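Local coordinates for flagellar basal body protein (Helicobacter pylori, PDB 5NPY) that probably builds part of the flagellar hook, the curved extracellular joint that links the rotary motor to the filament, at residues A[226-231]-A[379-384]; A[392-397]-A[423-428]. All coordinates share one frame; numbering follows the deposited sequence.

From the N terminus, the chain leaves helix 221-226 into 226-231, builds a five-stranded sheet (247-252 to 339-341), and then runs through strands 346-364 and 370-381 to 379-384, where interaction 1 closes a loop of nearly 150 residues. Interaction 2 follows in series, neither nested in nor crossing the first: 392-397 leads into strand 396-406, whose neighbour in the same antiparallel sheet, strand 411-423, runs out into the loop segment 423-428. The two contacts touch where strands 370-381 and 396-406 pair, through a probable hydrogen bond of Thr380 with Thr397 and another of Asn381 with Arg393. Both also border the bound tris-hydroxymethyl-methyl-ammonium ion.

Interaction 1: A[226-231]-A[379-384]; sequences NQDINA and MTNSND. With 144 (tris-hydroxymethyl-methyl-ammonium), chain B.
Asp228 OD1 accepts two hydrogen bonds from Ser382, one from the backbone N at 2.9 Å and one from OG at 3.0 Å, both reaching it from the same face of the carboxylate. The amide arrives on the anti side, whereas the hydroxyl stands above the carboxylate plane, 44° out of it. Lys277 adds a salt bridge to OD1, and Tyr266 OH bonds to OD2; these partners would be expected to stabilise the carboxylate as an anion. OD2 also takes the N-H of Asn230, which makes an Asx turn at the start of the type I turn Asp228-Ala231.

Asn230 returns to the same serine: its ND2 donates to Ser382 OG at 3.0 Å, nearly straight and in the plane of the amide. Ser382 OG thus relays a chain of bonds from Asn230 to Asp228, with chi1 of 75° setting OG between its own backbone N and carbonyl carbon. At the other end, Gln227 NE2 meets Met379 O at 2.7 Å, in the carbonyl plane and with an N-H...O angle of 172°, and also donates to Ala231 O. Between these side chains, Asp228 N bonds to Thr380 O at 3.0 Å. Ala231 CB packs against Met379 CE at 3.6 Å.

Thr380 OG1 is hydrogen-bonded to Thr397 OG1 and also donates to O3 of the bound ammonium ion at 2.9 Å, while Asn226 CB borders the ion's O2. Thr380 and Asn381 both face Thr397 in a classic beta bulge near the end of strand 370-381. Segment 226-231, which follows helix 221-226, runs beside this bulged strand end, with strand 260-266 beside the turn and helix 209-212 against Gln227.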
ATOM      1  N   ASN A 226       3.828  21.936 -21.271  1.00 25.67           N
ATOM      2  CA  ASN A 226       4.676  20.773 -21.034  1.00 28.03           C
ATOM      3  C   ASN A 226       3.952  19.431 -21.193  1.00 27.62           C
ATOM      4  O   ASN A 226       4.540  18.393 -20.876  1.00 23.38           O
ATOM      5  CB  ASN A 226       5.307  20.844 -19.634  1.00 26.71           C
ATOM      6  CG  ASN A 226       6.221  22.059 -19.461  1.00 47.31           C
ATOM      7  OD1 ASN A 226       6.617  22.702 -20.443  1.00 49.17           O
ATOM      8  ND2 ASN A 226       6.564  22.376 -18.207  1.00 49.99           N
ATOM      9  N   GLN A 227       2.705  19.427 -21.655  1.00 24.25           N
ATOM     10  CA  GLN A 227       1.972  18.183 -21.830  1.00 21.94           C
ATOM     11  C   GLN A 227       2.385  17.528 -23.146  1.00 14.16           C
ATOM     12  O   GLN A 227       2.315  18.140 -24.209  1.00 21.66           O
ATOM     13  CB  GLN A 227       0.466  18.428 -21.778  1.00 18.08           C
ATOM     14  CG  GLN A 227      -0.394  17.198 -21.966  1.00 14.24           C
ATOM     15  CD  GLN A 227      -0.412  16.347 -20.745  1.00 21.88           C
ATOM     16  OE1 GLN A 227       0.028  16.767 -19.648  1.00 21.06           O
ATOM     17  NE2 GLN A 227      -0.889  15.108 -20.911  1.00 17.20           N
ATOM     18  N   ASP A 228       2.879  16.307 -23.053  1.00 19.03           N
ATOM     19  CA  ASP A 228       3.150  15.485 -24.223  1.00 14.00           C
ATOM     20  C   ASP A 228       1.842  15.279 -25.012  1.00 21.84           C
ATOM     21  O   ASP A 228       0.841  14.792 -24.473  1.00 18.75           O
ATOM     22  CB  ASP A 228       3.756  14.152 -23.745  1.00 13.86           C
ATOM     23  CG  ASP A 228       4.152  13.199 -24.892  1.00 21.16           C
ATOM     24  OD1 ASP A 228       4.865  12.216 -24.604  1.00 22.09           O
ATOM     25  OD2 ASP A 228       3.747  13.399 -26.057  1.00 15.68           O
ATOM     26  N   ILE A 229       1.839  15.689 -26.279  1.00 23.82           N
ATOM     27  CA  ILE A 229       0.634  15.578 -27.103  1.00 23.50           C
ATOM     28  C   ILE A 229       0.207  14.114 -27.301  1.00 26.38           C
ATOM     29  O   ILE A 229      -0.974  13.843 -27.541  1.00 22.08           O
ATOM     30  CB  ILE A 229       0.861  16.303 -28.447  1.00 32.01           C
ATOM     31  CG1 ILE A 229      -0.457  16.524 -29.177  1.00 35.73           C
ATOM     32  CG2 ILE A 229       1.852  15.540 -29.342  1.00 32.40           C
ATOM     33  CD1 ILE A 229      -0.310  17.351 -30.424  1.00 31.48           C
ATOM     34  N   ASN A 230       1.147  13.151 -27.207  1.00 14.09           N
ATOM     35  CA  ASN A 230       0.809  11.724 -27.219  1.00 26.50           C
ATOM     36  C   ASN A 230       0.191  11.251 -25.906  1.00 34.84           C
ATOM     37  O   ASN A 230      -0.364  10.142 -25.871  1.00 33.59           O
ATOM     38  CB  ASN A 230       2.051  10.870 -27.510  1.00 13.98           C
ATOM     39  CG  ASN A 230       1.700   9.429 -27.903  1.00 25.54           C
ATOM     40  OD1 ASN A 230       0.972   9.207 -28.893  1.00 25.67           O
ATOM     41  ND2 ASN A 230       2.229   8.461 -27.181  1.00 14.24           N
ATOM     42  N   ALA A 231       0.299  12.040 -24.831  1.00 19.25           N
ATOM     43  CA  ALA A 231      -0.361  11.741 -23.553  1.00 18.06           C
ATOM     44  C   ALA A 231      -1.746  12.373 -23.499  1.00 27.44           C
ATOM     45  O   ALA A 231      -2.136  13.008 -22.512  1.00 25.81           O
ATOM     46  CB  ALA A 231       0.499  12.208 -22.376  1.00 14.48           C
ATOM     47  N   MET A 379      -1.658  11.776 -16.642  1.00 26.09           N
ATOM     48  CA  MET A 379      -0.466  11.429 -17.426  1.00 17.31           C
ATOM     49  C   MET A 379       0.042  12.620 -18.211  1.00 17.13           C
ATOM     50  O   MET A 379      -0.723  13.297 -18.898  1.00 16.72           O
ATOM     51  CB  MET A 379      -0.731  10.287 -18.393  1.00 17.02           C
ATOM     52  CG  MET A 379       0.551   9.707 -18.988  1.00 20.78           C
ATOM     53  SD  MET A 379       0.150   8.167 -19.884  1.00 26.61           S
ATOM     54  CE  MET A 379       0.120   8.749 -21.561  1.00 22.10           C
ATOM     55  N   THR A 380       1.346  12.850 -18.143  1.00 15.70           N
ATOM     56  CA  THR A 380       1.924  14.063 -18.695  1.00 18.26           C
ATOM     57  C   THR A 380       2.946  13.804 -19.779  1.00 13.71           C
ATOM     58  O   THR A 380       3.207  14.705 -20.584  1.00 24.69           O
ATOM     59  CB  THR A 380       2.599  14.893 -17.583  1.00 14.27           C
ATOM     60  OG1 THR A 380       3.610  14.084 -16.941  1.00 19.59           O
ATOM     61  CG2 THR A 380       1.576  15.338 -16.540  1.00 13.84           C
ATOM     62  N   ASN A 381       3.545  12.624 -19.805  1.00 13.61           N
ATOM     63  CA  ASN A 381       4.607  12.304 -20.737  1.00 13.76           C
ATOM     64  C   ASN A 381       4.546  10.823 -21.062  1.00 13.53           C
ATOM     65  O   ASN A 381       4.394   9.996 -20.160  1.00 17.45           O
ATOM     66  CB  ASN A 381       5.996  12.636 -20.173  1.00 16.36           C
ATOM     67  CG  ASN A 381       7.051  12.644 -21.245  1.00 13.66           C
ATOM     68  OD1 ASN A 381       7.076  13.534 -22.088  1.00 16.66           O
ATOM     69  ND2 ASN A 381       7.903  11.632 -21.245  1.00 25.27           N
ATOM     70  N   SER A 382       4.685  10.491 -22.337  1.00 13.58           N
ATOM     71  CA  SER A 382       4.680   9.090 -22.733  1.00 18.69           C
ATOM     72  C   SER A 382       6.075   8.684 -23.198  1.00 23.02           C
ATOM     73  O   SER A 382       6.850   9.514 -23.693  1.00 21.28           O
ATOM     74  CB  SER A 382       3.640   8.836 -23.829  1.00 15.53           C
ATOM     75  OG  SER A 382       4.113   9.334 -25.058  1.00 21.70           O
ATOM     76  N   ASN A 383       6.411   7.414 -22.995  1.00 27.80           N
ATOM     77  CA  ASN A 383       7.731   6.904 -23.367  1.00 19.93           C
ATOM     78  C   ASN A 383       7.706   6.497 -24.842  1.00 26.98           C
ATOM     79  O   ASN A 383       7.157   5.462 -25.213  1.00 25.94           O
ATOM     80  CB  ASN A 383       8.143   5.755 -22.453  1.00 22.58           C
ATOM     81  CG  ASN A 383       9.269   4.887 -23.049  1.00 37.19           C
ATOM     82  OD1 ASN A 383       9.093   3.685 -23.277  1.00 46.32           O
ATOM     83  ND2 ASN A 383      10.411   5.501 -23.322  1.00 25.56           N
ATOM     84  N   ASP A 384       8.299   7.338 -25.679  1.00 24.17           N
ATOM     85  CA  ASP A 384       8.424   7.089 -27.097  1.00 25.08           C
ATOM     86  C   ASP A 384       9.533   6.055 -27.325  1.00 28.92           C
ATOM     87  O   ASP A 384      10.666   6.287 -26.909  1.00 25.54           O
ATOM     88  CB  ASP A 384       8.707   8.411 -27.819  1.00 23.50           C
ATOM     89  CG  ASP A 384       8.934   8.246 -29.339  1.00 33.51           C
ATOM     90  OD1 ASP A 384       9.064   7.113 -29.829  1.00 22.38           O
ATOM     91  OD2 ASP A 384       8.947   9.280 -30.072  1.00 21.44           O
TER
HETATM   92  C1  144 B 701       8.138  17.342 -16.524  1.00 20.73           C
HETATM   93  N   144 B 701       6.743  16.925 -16.672  1.00 43.65           N
HETATM   94  C2  144 B 701       6.052  17.834 -17.586  1.00 53.39           C
HETATM   95  O2  144 B 701       5.652  19.044 -16.990  1.00 46.49           O
HETATM   96  C3  144 B 701       6.072  16.947 -15.378  1.00 43.42           C
HETATM   97  O3  144 B 701       4.906  16.154 -15.410  1.00 13.85           O
HETATM   98  C4  144 B 701       6.592  15.565 -17.217  1.00 33.63           C
HETATM   99  O4  144 B 701       7.748  14.853 -17.601  1.00 32.51           O

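Interaction 2: A[392-397]-A[423-428]. With 144 (tris-hydroxymethyl-methyl-ammonium), chain B.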
ATOM      1  N   LYS A 392      15.466  14.085 -22.849  1.00 25.99           N
ATOM      2  CA  LYS A 392      15.117  14.616 -21.536  1.00 25.46           C
ATOM      3  C   LYS A 392      13.754  14.141 -21.051  1.00 26.45           C
ATOM      4  O   LYS A 392      13.506  14.162 -19.844  1.00 28.04           O
ATOM      5  CB  LYS A 392      15.159  16.141 -21.559  1.00 24.33           C
ATOM      6  CG  LYS A 392      16.546  16.653 -21.789  1.00 30.94           C
ATOM      7  CD  LYS A 392      16.582  18.153 -21.957  1.00 28.95           C
ATOM      8  CE  LYS A 392      18.011  18.617 -21.842  1.00 25.56           C
ATOM      9  NZ  LYS A 392      18.870  17.870 -22.815  1.00 20.54           N
ATOM     10  N   ARG A 393      12.865  13.718 -21.959  1.00 32.36           N
ATOM     11  CA  ARG A 393      11.547  13.264 -21.540  1.00 22.23           C
ATOM     12  C   ARG A 393      11.369  11.835 -22.024  1.00 30.07           C
ATOM     13  O   ARG A 393      10.346  11.486 -22.631  1.00 23.02           O
ATOM     14  CB  ARG A 393      10.459  14.192 -22.078  1.00 24.43           C
ATOM     15  CG  ARG A 393      10.630  15.674 -21.664  1.00 25.04           C
ATOM     16  CD  ARG A 393       9.596  16.520 -22.386  1.00 32.32           C
ATOM     17  NE  ARG A 393       8.246  16.048 -22.068  1.00 31.61           N
ATOM     18  CZ  ARG A 393       7.317  16.720 -21.388  1.00 32.71           C
ATOM     19  NH1 ARG A 393       7.514  17.962 -20.963  1.00 17.03           N
ATOM     20  NH2 ARG A 393       6.141  16.142 -21.192  1.00 30.27           N
ATOM     21  N   LYS A 394      12.388  11.009 -21.767  1.00 17.88           N
ATOM     22  CA  LYS A 394      12.307   9.600 -22.118  1.00 13.84           C
ATOM     23  C   LYS A 394      11.274   8.859 -21.270  1.00 22.49           C
ATOM     24  O   LYS A 394      10.509   8.025 -21.789  1.00 22.27           O
ATOM     25  CB  LYS A 394      13.681   8.946 -21.959  1.00 13.95           C
ATOM     26  CG  LYS A 394      13.825   7.644 -22.720  1.00 27.75           C
ATOM     27  CD  LYS A 394      14.195   6.527 -21.798  1.00 41.20           C
ATOM     28  CE  LYS A 394      15.453   6.859 -21.010  1.00 40.48           C
ATOM     29  NZ  LYS A 394      15.451   6.078 -19.758  1.00 31.65           N
ATOM     30  N   ASN A 395      11.290   9.074 -19.953  1.00 15.98           N
ATOM     31  CA  ASN A 395      10.450   8.286 -19.057  1.00 20.39           C
ATOM     32  C   ASN A 395       8.990   8.714 -19.106  1.00 23.53           C
ATOM     33  O   ASN A 395       8.672   9.912 -19.135  1.00 17.60           O
ATOM     34  CB  ASN A 395      10.947   8.400 -17.623  1.00 20.71           C
ATOM     35  CG  ASN A 395      12.239   7.734 -17.434  1.00 25.51           C
ATOM     36  OD1 ASN A 395      12.663   6.984 -18.304  1.00 24.95           O
ATOM     37  ND2 ASN A 395      12.905   8.001 -16.304  1.00 28.94           N
ATOM     38  N   GLN A 396       8.097   7.724 -19.076  1.00 16.30           N
ATOM     39  CA  GLN A 396       6.685   8.019 -18.895  1.00 13.34           C
ATOM     40  C   GLN A 396       6.475   8.606 -17.510  1.00 22.78           C
ATOM     41  O   GLN A 396       7.071   8.148 -16.529  1.00 13.27           O
ATOM     42  CB  GLN A 396       5.838   6.765 -19.065  1.00 24.73           C
ATOM     43  CG  GLN A 396       4.509   6.837 -18.353  1.00 30.06           C
ATOM     44  CD  GLN A 396       3.493   5.942 -18.983  1.00 48.90           C
ATOM     45  OE1 GLN A 396       3.432   5.827 -20.214  1.00 54.86           O
ATOM     46  NE2 GLN A 396       2.674   5.288 -18.149  1.00 49.87           N
ATOM     47  N   THR A 397       5.651   9.649 -17.427  1.00 19.20           N
ATOM     48  CA  THR A 397       5.418  10.297 -16.143  1.00 24.40           C
ATOM     49  C   THR A 397       3.944  10.600 -15.971  1.00 13.37           C
ATOM     50  O   THR A 397       3.231  10.897 -16.932  1.00 25.42           O
ATOM     51  CB  THR A 397       6.233  11.634 -15.936  1.00 15.00           C
ATOM     52  OG1 THR A 397       5.788  12.646 -16.847  1.00 13.53           O
ATOM     53  CG2 THR A 397       7.711  11.392 -16.119  1.00 13.46           C
ATOM     54  N   PHE A 423       8.458   6.270 -14.648  1.00 17.75           N
ATOM     55  CA  PHE A 423       8.593   4.819 -14.802  1.00 31.46           C
ATOM     56  C   PHE A 423       9.859   4.459 -15.564  1.00 20.87           C
ATOM     57  O   PHE A 423      10.140   5.032 -16.616  1.00 21.04           O
ATOM     58  CB  PHE A 423       7.375   4.193 -15.507  1.00 13.15           C
ATOM     59  CG  PHE A 423       6.157   4.175 -14.645  1.00 13.80           C
ATOM     60  CD1 PHE A 423       5.231   5.200 -14.711  1.00 15.72           C
ATOM     61  CD2 PHE A 423       5.974   3.170 -13.709  1.00 14.21           C
ATOM     62  CE1 PHE A 423       4.121   5.216 -13.880  1.00 15.29           C
ATOM     63  CE2 PHE A 423       4.862   3.180 -12.875  1.00 19.72           C
ATOM     64  CZ  PHE A 423       3.933   4.191 -12.973  1.00 14.60           C
ATOM     65  N   ASP A 424      10.584   3.469 -15.056  1.00 27.80           N
ATOM     66  CA  ASP A 424      11.775   2.978 -15.734  1.00 23.91           C
ATOM     67  C   ASP A 424      11.416   2.454 -17.122  1.00 25.17           C
ATOM     68  O   ASP A 424      10.504   1.643 -17.282  1.00 18.82           O
ATOM     69  CB  ASP A 424      12.432   1.902 -14.872  1.00 25.53           C
ATOM     70  CG  ASP A 424      13.746   1.397 -15.450  1.00 28.86           C
ATOM     71  OD1 ASP A 424      14.782   1.574 -14.780  1.00 42.78           O
ATOM     72  OD2 ASP A 424      13.742   0.809 -16.552  1.00 26.70           O
ATOM     73  N   SER A 425      12.112   2.948 -18.143  1.00 35.91           N
ATOM     74  CA  SER A 425      11.704   2.620 -19.504  1.00 42.31           C
ATOM     75  C   SER A 425      11.909   1.141 -19.853  1.00 47.33           C
ATOM     76  O   SER A 425      11.293   0.659 -20.809  1.00 48.47           O
ATOM     77  CB  SER A 425      12.453   3.521 -20.483  1.00 38.10           C
ATOM     78  OG  SER A 425      13.834   3.553 -20.158  1.00 23.23           O
ATOM     79  N   ALA A 426      12.735   0.411 -19.095  1.00 43.59           N
ATOM     80  CA  ALA A 426      13.006  -1.009 -19.333  1.00 43.17           C
ATOM     81  C   ALA A 426      12.157  -1.912 -18.434  1.00 49.33           C
ATOM     82  O   ALA A 426      11.115  -2.424 -18.861  1.00 50.35           O
ATOM     83  CB  ALA A 426      14.495  -1.303 -19.114  1.00 40.35           C
ATOM     84  N   THR A 427      12.623  -2.151 -17.203  1.00 45.41           N
ATOM     85  CA  THR A 427      11.751  -2.639 -16.146  1.00 33.51           C
ATOM     86  C   THR A 427      10.611  -1.655 -15.984  1.00 41.81           C
ATOM     87  O   THR A 427      10.792  -0.449 -16.115  1.00 51.21           O
ATOM     88  CB  THR A 427      12.494  -2.716 -14.818  1.00 35.94           C
ATOM     89  OG1 THR A 427      12.258  -1.494 -14.099  1.00 24.43           O
ATOM     90  CG2 THR A 427      14.007  -2.876 -15.054  1.00 28.53           C
ATOM     91  N   HIS A 428       9.424  -2.132 -15.668  1.00 23.95           N
ATOM     92  CA  HIS A 428       8.353  -1.148 -15.630  1.00 32.29           C
ATOM     93  C   HIS A 428       8.072  -0.631 -14.223  1.00 20.69           C
ATOM     94  O   HIS A 428       6.938  -0.273 -13.917  1.00 34.90           O
ATOM     95  CB  HIS A 428       7.126  -1.727 -16.317  1.00 26.00           C
ATOM     96  CG  HIS A 428       7.334  -1.859 -17.790  1.00 37.38           C
ATOM     97  ND1 HIS A 428       6.909  -0.904 -18.689  1.00 30.93           N
ATOM     98  CD2 HIS A 428       8.023  -2.775 -18.512  1.00 42.07           C
ATOM     99  CE1 HIS A 428       7.276  -1.259 -19.906  1.00 44.87           C
ATOM    100  NE2 HIS A 428       7.958  -2.387 -19.826  1.00 46.47           N
TER
HETATM  101  C1  144 B 701       8.138  17.342 -16.524  1.00 20.73           C
HETATM  102  N   144 B 701       6.743  16.925 -16.672  1.00 43.65           N
HETATM  103  C2  144 B 701       6.052  17.834 -17.586  1.00 53.39           C
HETATM  104  O2  144 B 701       5.652  19.044 -16.990  1.00 46.49           O
HETATM  105  C3  144 B 701       6.072  16.947 -15.378  1.00 43.42           C
HETATM  106  O3  144 B 701       4.906  16.154 -15.410  1.00 13.85           O
HETATM  107  C4  144 B 701       6.592  15.565 -17.217  1.00 33.63           C
HETATM  108  O4  144 B 701       7.748  14.853 -17.601  1.00 32.51           O
HETATM  109  O   HOH W   1       9.228   5.158 -19.100  1.00 13.38           O
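Lys394 CG lies anti to the backbone N (chi1 -161°) and its chain bends at chi2 and chi3, which lays CD beside Ser425 OG, with NZ beyond it within bonding distance; a chi1 of 47° sets that OG between the serine's backbone N and carbonyl carbon. The contact joins the start of strand 396-406 to the end of strand 411-423, antiparallel neighbours in one sheet, and the loop that follows. Lys394 NZ donates to Ser425 OG at 3.0 Å. A longer bond, 3.3 Å, runs from Lys394 NZ to Asn395 OD1, so the lysine nitrogen joins the side chains of Asn395 and Ser425.

Thr397 OG1 accepts a weak hydrogen bond from O4 of the bound ion, whose C4 lies over one face of the Arg393 guanidinium. Where the strands meet, Phe423 N donates to Gln396 O at 3.0 Å, but the bond is bent, with an angle of 130° at the hydrogen. Gln396 CG stands 4.1 Å from Phe423 CD1, the two side chains pointing the same way. Asp424 OD2 accepts from Ala426 N in an Asx turn. In place of a direct return bond, one water accepts from Gln396 N at 2.8 Å and donates to Phe423 O at 2.6 Å.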